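Local coordinates for protein mycobacterium tuberculosis paralogous family 11 (Mycobacterium smegmatis, PDB 4Y9I) that probably binds the deazaflavin coenzyme F420 and uses its reduced form to reduce quinones to quinols, at residues A[85-90]-A[108-113]; A[10-15]-A[61-66]. All blocks are in the same frame, centred on the assembly; numbering follows the deposited sequence.

In the fold
Both contacts are buried and reach the same six-stranded antiparallel barrel, but on opposite sides of the chain's centre, about 16 Å apart between contact centres. Contact 2 pairs strand 9-15 with strand 60-65, the first and last strands in the sheet order, and so closes the barrel. Its chemistry is mainly backbone hydrogen bonding, with a hydrophobic inner face and a more polar, partly exposed outer one. Contact 1 lays helix 80-93 across strand 110-113. It has no hydrogen bond between its segments and rests on two tryptophans and three branched aliphatic residues. The contacts meet inside the barrel, where Val113 packs on Val63 and Phe12.

Contact 1: A[85-90]-A[108-113]; sequences HWWKLA and IPVFIV
Trp86, which packs on Ile112 and Val110, accepts a helical hydrogen bond at its O from Ala90 N (2.9 Å). No hydrogen bond joins segment 85-90 of helix 80-93 to segment 108-113. The contact is apolar. Ile112 CG1 is anti to the backbone N (chi1 -166°), which places it at the indole, and CD1 continues extended (chi2 169°). CD1 comes obliquely to the Trp86 ring, 3.7 Å from CZ2 and equally near NE1. Ile112 CG1 lies over the rim of one face, 4.0 Å above the ring plane. Leu89 CD1 lies over the opposite face, toward its rim. Further back, Trp86 CB meets Val110 CG1 at 4.3 Å.

Trp87 CG is anti to its backbone N, whereas Trp86 CG is anti to the carbonyl carbon. Val110 CG2 meets the Trp87 ring at its edge, 4.0 Å from CE3. Ile108 CD1 approaches CH2 obliquely at 3.8 Å. The backbone of Ile108 is also bonded outside the contact, its O to Arg83 and its N to Gln101. The axes of segment 85-90 and strand 110-113 come within 9.4 Å, at 95°. This is a helix packed nearly crosswise on the outer face of a barrel strand, in a fold consistent with the split barrel of the FMN-binding clan.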
loop_
_atom_site.group_PDB
_atom_site.type_symbol
_atom_site.label_atom_id
_atom_site.label_comp_id
_atom_site.label_asym_id
_atom_site.label_seq_id
_atom_site.Cartn_x
_atom_site.Cartn_y
_atom_site.Cartn_z
ATOM N N HIS A 85 -0.314 -13.665 4.961
ATOM C CA HIS A 85 -0.711 -14.074 3.621
ATOM C C HIS A 85 -0.347 -12.986 2.584
ATOM O O HIS A 85 0.261 -13.284 1.555
ATOM C CB HIS A 85 -2.207 -14.334 3.626
ATOM C CG HIS A 85 -2.771 -14.544 2.272
ATOM N ND1 HIS A 85 -2.463 -15.634 1.487
ATOM C CD2 HIS A 85 -3.605 -13.787 1.527
ATOM C CE1 HIS A 85 -3.088 -15.533 0.329
ATOM N NE2 HIS A 85 -3.770 -14.411 0.321
ATOM N N TRP A 86 -0.720 -11.755 2.875
ATOM C CA TRP A 86 -0.429 -10.664 1.962
ATOM C C TRP A 86 1.069 -10.355 1.904
ATOM O O TRP A 86 1.549 -9.919 0.871
ATOM C CB TRP A 86 -1.285 -9.452 2.301
ATOM C CG TRP A 86 -2.684 -9.658 1.872
ATOM C CD1 TRP A 86 -3.719 -10.136 2.622
ATOM C CD2 TRP A 86 -3.238 -9.343 0.599
ATOM N NE1 TRP A 86 -4.850 -10.207 1.878
ATOM C CE2 TRP A 86 -4.615 -9.680 0.646
ATOM C CE3 TRP A 86 -2.738 -8.784 -0.577
ATOM C CZ2 TRP A 86 -5.455 -9.495 -0.449
ATOM C CZ3 TRP A 86 -3.602 -8.608 -1.622
ATOM C CH2 TRP A 86 -4.920 -8.933 -1.535
ATOM N N TRP A 87 1.758 -10.542 3.020
ATOM C CA TRP A 87 3.253 -10.434 3.002
ATOM C C TRP A 87 3.873 -11.397 2.008
ATOM O O TRP A 87 4.784 -11.035 1.254
ATOM C CB TRP A 87 3.834 -10.578 4.416
ATOM C CG TRP A 87 5.315 -10.345 4.410
ATOM C CD1 TRP A 87 6.268 -11.309 4.587
ATOM C CD2 TRP A 87 6.019 -9.112 4.183
ATOM N NE1 TRP A 87 7.536 -10.738 4.507
ATOM C CE2 TRP A 87 7.419 -9.409 4.259
ATOM C CE3 TRP A 87 5.626 -7.796 3.931
ATOM C CZ2 TRP A 87 8.392 -8.439 4.084
ATOM C CZ3 TRP A 87 6.612 -6.827 3.805
ATOM C CH2 TRP A 87 7.965 -7.177 3.835
ATOM N N LYS A 88 3.418 -12.640 2.014
ATOM C CA LYS A 88 3.919 -13.644 1.078
ATOM C C LYS A 88 3.684 -13.150 -0.366
ATOM O O LYS A 88 4.558 -13.235 -1.202
ATOM C CB LYS A 88 3.170 -14.968 1.326
ATOM C CG LYS A 88 3.626 -16.095 0.427
ATOM C CD LYS A 88 2.640 -17.264 0.376
ATOM C CE LYS A 88 1.360 -16.926 -0.397
ATOM N NZ LYS A 88 0.601 -18.159 -0.708
ATOM N N LEU A 89 2.469 -12.663 -0.663
ATOM C CA LEU A 89 2.180 -12.128 -2.021
ATOM C C LEU A 89 3.100 -10.923 -2.325
ATOM O O LEU A 89 3.570 -10.785 -3.425
ATOM C CB LEU A 89 0.720 -11.641 -2.047
ATOM C CG LEU A 89 -0.306 -12.758 -1.878
ATOM C CD1 LEU A 89 -1.697 -12.164 -1.992
ATOM C CD2 LEU A 89 -0.114 -13.886 -2.884
ATOM N N ALA A 90 3.378 -10.078 -1.341
ATOM C CA ALA A 90 4.280 -8.940 -1.559
ATOM C C ALA A 90 5.713 -9.380 -1.898
ATOM O O ALA A 90 6.338 -8.820 -2.774
ATOM C CB ALA A 90 4.246 -7.990 -0.358
ATOM N N ILE A 108 6.797 -4.918 9.071
ATOM C CA ILE A 108 6.415 -3.810 8.173
ATOM C C ILE A 108 4.877 -3.808 8.049
ATOM O O ILE A 108 4.287 -4.818 7.696
ATOM C CB ILE A 108 7.117 -3.954 6.796
ATOM C CG1 ILE A 108 8.614 -3.765 6.950
ATOM C CG2 ILE A 108 6.597 -2.968 5.752
ATOM C CD1 ILE A 108 9.437 -4.234 5.781
ATOM N N PRO A 109 4.246 -2.653 8.284
ATOM C CA PRO A 109 2.771 -2.681 8.160
ATOM C C PRO A 109 2.364 -2.982 6.732
ATOM O O PRO A 109 3.018 -2.491 5.788
ATOM C CB PRO A 109 2.347 -1.270 8.557
ATOM C CG PRO A 109 3.507 -0.748 9.393
ATOM C CD PRO A 109 4.749 -1.377 8.790
ATOM N N VAL A 110 1.247 -3.699 6.579
ATOM C CA VAL A 110 0.629 -3.965 5.265
ATOM C C VAL A 110 -0.795 -3.640 5.445
ATOM O O VAL A 110 -1.469 -4.216 6.342
ATOM C CB VAL A 110 0.804 -5.422 4.810
ATOM C CG1 VAL A 110 0.264 -5.645 3.446
ATOM C CG2 VAL A 110 2.303 -5.766 4.934
ATOM N N PHE A 111 -1.310 -2.805 4.532
ATOM C CA PHE A 111 -2.728 -2.506 4.466
ATOM C C PHE A 111 -3.380 -3.273 3.316
ATOM O O PHE A 111 -2.861 -3.290 2.187
ATOM C CB PHE A 111 -2.956 -1.001 4.213
ATOM C CG PHE A 111 -2.459 -0.096 5.294
ATOM C CD1 PHE A 111 -1.114 0.210 5.390
ATOM C CD2 PHE A 111 -3.328 0.421 6.268
ATOM C CE1 PHE A 111 -0.642 1.010 6.414
ATOM C CE2 PHE A 111 -2.829 1.207 7.319
ATOM C CZ PHE A 111 -1.498 1.534 7.380
ATOM N N ILE A 112 -4.544 -3.843 3.528
ATOM C CA ILE A 112 -5.437 -4.334 2.454
ATOM C C ILE A 112 -6.339 -3.149 2.016
ATOM O O ILE A 112 -6.759 -2.363 2.868
ATOM C CB ILE A 112 -6.270 -5.569 2.875
ATOM C CG1 ILE A 112 -6.882 -6.225 1.657
ATOM C CG2 ILE A 112 -7.299 -5.164 3.894
ATOM C CD1 ILE A 112 -7.470 -7.568 1.993
ATOM N N VAL A 113 -6.546 -3.054 0.723
ATOM C CA VAL A 113 -7.448 -2.055 0.197
ATOM C C VAL A 113 -8.595 -2.772 -0.497
ATOM O O VAL A 113 -8.388 -3.459 -1.401
ATOM C CB VAL A 113 -6.705 -1.074 -0.719
ATOM C CG1 VAL A 113 -7.663 -0.047 -1.246
ATOM C CG2 VAL A 113 -5.572 -0.395 0.017
#

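Contact 2: A[10-15]-A[61-66]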
loop_
_atom_site.group_PDB
_atom_site.type_symbol
_atom_site.label_atom_id
_atom_site.label_comp_id
_atom_site.label_asym_id
_atom_site.label_seq_id
_atom_site.Cartn_x
_atom_site.Cartn_y
_atom_site.Cartn_z
ATOM N N VAL A 10 0.975 0.101 -9.039
ATOM C CA VAL A 10 -0.334 0.683 -8.980
ATOM C C VAL A 10 -0.310 2.016 -8.189
ATOM O O VAL A 10 0.687 2.334 -7.523
ATOM C CB VAL A 10 -1.345 -0.242 -8.341
ATOM C CG1 VAL A 10 -1.525 -1.492 -9.189
ATOM C CG2 VAL A 10 -0.999 -0.524 -6.918
ATOM N N LEU A 11 -1.372 2.801 -8.363
ATOM C CA LEU A 11 -1.472 4.097 -7.675
ATOM C C LEU A 11 -2.563 4.130 -6.628
ATOM O O LEU A 11 -3.721 3.769 -6.911
ATOM C CB LEU A 11 -1.825 5.194 -8.697
ATOM C CG LEU A 11 -1.852 6.609 -8.114
ATOM C CD1 LEU A 11 -0.457 7.129 -7.896
ATOM C CD2 LEU A 11 -2.580 7.502 -9.067
ATOM N N PHE A 12 -2.176 4.542 -5.429
ATOM C CA PHE A 12 -3.136 4.739 -4.329
ATOM C C PHE A 12 -3.288 6.189 -4.088
ATOM O O PHE A 12 -2.285 6.896 -3.890
ATOM C CB PHE A 12 -2.620 4.069 -3.090
ATOM C CG PHE A 12 -2.520 2.543 -3.233
ATOM C CD1 PHE A 12 -3.656 1.781 -3.037
ATOM C CD2 PHE A 12 -1.349 1.936 -3.597
ATOM C CE1 PHE A 12 -3.628 0.387 -3.170
ATOM C CE2 PHE A 12 -1.318 0.545 -3.745
ATOM C CZ PHE A 12 -2.475 -0.240 -3.576
ATOM N N THR A 13 -4.523 6.685 -4.102
ATOM C CA THR A 13 -4.791 8.098 -3.849
ATOM C C THR A 13 -5.379 8.254 -2.471
ATOM O O THR A 13 -6.352 7.605 -2.199
ATOM C CB THR A 13 -5.722 8.730 -4.883
ATOM O OG1 THR A 13 -5.141 8.538 -6.193
ATOM C CG2 THR A 13 -5.871 10.210 -4.630
ATOM N N THR A 14 -4.727 9.067 -1.674
ATOM C CA THR A 14 -5.079 9.342 -0.308
ATOM C C THR A 14 -5.658 10.737 -0.195
ATOM O O THR A 14 -5.456 11.601 -1.078
ATOM C CB THR A 14 -3.880 9.144 0.657
ATOM O OG1 THR A 14 -2.954 10.243 0.473
ATOM C CG2 THR A 14 -3.190 7.772 0.500
ATOM N N THR A 15 -6.422 11.002 0.861
ATOM C CA THR A 15 -7.048 12.297 1.102
ATOM C C THR A 15 -6.753 12.757 2.493
ATOM O O THR A 15 -6.990 12.042 3.443
ATOM C CB THR A 15 -8.567 12.205 0.885
ATOM O OG1 THR A 15 -8.798 11.770 -0.454
ATOM C CG2 THR A 15 -9.178 13.563 1.161
ATOM N N VAL A 61 -9.319 5.342 0.389
ATOM C CA VAL A 61 -8.181 5.282 -0.565
ATOM C C VAL A 61 -8.666 4.737 -1.873
ATOM O O VAL A 61 -9.385 3.722 -1.919
ATOM C CB VAL A 61 -7.075 4.366 -0.028
ATOM C CG1 VAL A 61 -5.997 4.130 -1.046
ATOM C CG2 VAL A 61 -6.513 4.960 1.280
ATOM N N SER A 62 -8.343 5.430 -2.965
ATOM C CA SER A 62 -8.665 4.972 -4.309
ATOM C C SER A 62 -7.450 4.223 -4.923
ATOM O O SER A 62 -6.305 4.478 -4.571
ATOM C CB SER A 62 -9.039 6.112 -5.240
ATOM O OG SER A 62 -10.187 6.775 -4.773
ATOM N N VAL A 63 -7.780 3.282 -5.790
ATOM C CA VAL A 63 -6.756 2.521 -6.503
ATOM C C VAL A 63 -6.883 2.714 -8.013
ATOM O O VAL A 63 -7.980 2.698 -8.563
ATOM C CB VAL A 63 -6.891 1.010 -6.209
ATOM C CG1 VAL A 63 -5.642 0.259 -6.674
ATOM C CG2 VAL A 63 -7.128 0.721 -4.747
ATOM N N GLN A 64 -5.730 2.830 -8.666
ATOM C CA GLN A 64 -5.662 2.823 -10.141
ATOM C C GLN A 64 -4.637 1.750 -10.520
ATOM O O GLN A 64 -3.476 1.791 -10.123
ATOM C CB GLN A 64 -5.355 4.197 -10.752
ATOM C CG GLN A 64 -5.334 4.218 -12.291
ATOM C CD GLN A 64 -4.992 5.586 -12.871
ATOM O OE1 GLN A 64 -5.213 6.619 -12.258
ATOM N NE2 GLN A 64 -4.407 5.572 -14.075
ATOM N N ASP A 65 -5.126 0.792 -11.312
ATOM C CA ASP A 65 -4.326 -0.308 -11.807
ATOM C C ASP A 65 -4.569 -0.385 -13.302
ATOM O O ASP A 65 -5.653 -0.724 -13.733
ATOM C CB ASP A 65 -4.747 -1.601 -11.112
ATOM C CG ASP A 65 -3.912 -2.824 -11.527
ATOM O OD1 ASP A 65 -2.913 -2.693 -12.272
ATOM O OD2 ASP A 65 -4.305 -3.947 -11.107
ATOM N N GLY A 66 -3.559 -0.060 -14.092
ATOM C CA GLY A 66 -3.809 0.121 -15.523
ATOM C C GLY A 66 -4.858 1.207 -15.840
ATOM O O GLY A 66 -4.758 2.335 -15.360
HETATM O O HOH W 1 -9.389 8.717 -3.335
#
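Phe12 and Val63 lie side by side on the inner face as a non-hydrogen-bonded antiparallel pair, and this is the close-packed half of the contact. The valine sets both methyls near Phe12 CE1, with CG2 3.9 Å from it and also close to CD1. Val61 CG1 sits at the ring edge, near its plane, 3.9 Å from Phe12 CD1. Next along, Val10 CG1 touches Asp65 OD1 at 3.6 Å; the other oxygen, OD2, is bound by Arg29 and Tyr36.

Two hydrogen-bonded pairs flank Phe12. Leu11 N gives a nearly straight bond to Gln64 O (2.9 Å, 175° at the hydrogen), and Gln64 N returns one to Leu11 O at 2.8 Å. Thr13 and Ser62 repeat the exchange.

On the outer face Leu11 is buried, covered by Tyr24, His3 and Leu5. The looser side is at Thr13, Ser62 and the end of Gln64, which are partly exposed. Thr13 CB and Ser62 CB are 4.2 Å apart, and no closer side-chain contact joins this pair. Ser62 OG takes the N-H of Asp72, and Gln64 NE2 binds His3 O. Strand 22-32 continues the sheet beside Phe12, strand 68-77 beside Val63, and helix 51-57 packs on Thr14 and Val61.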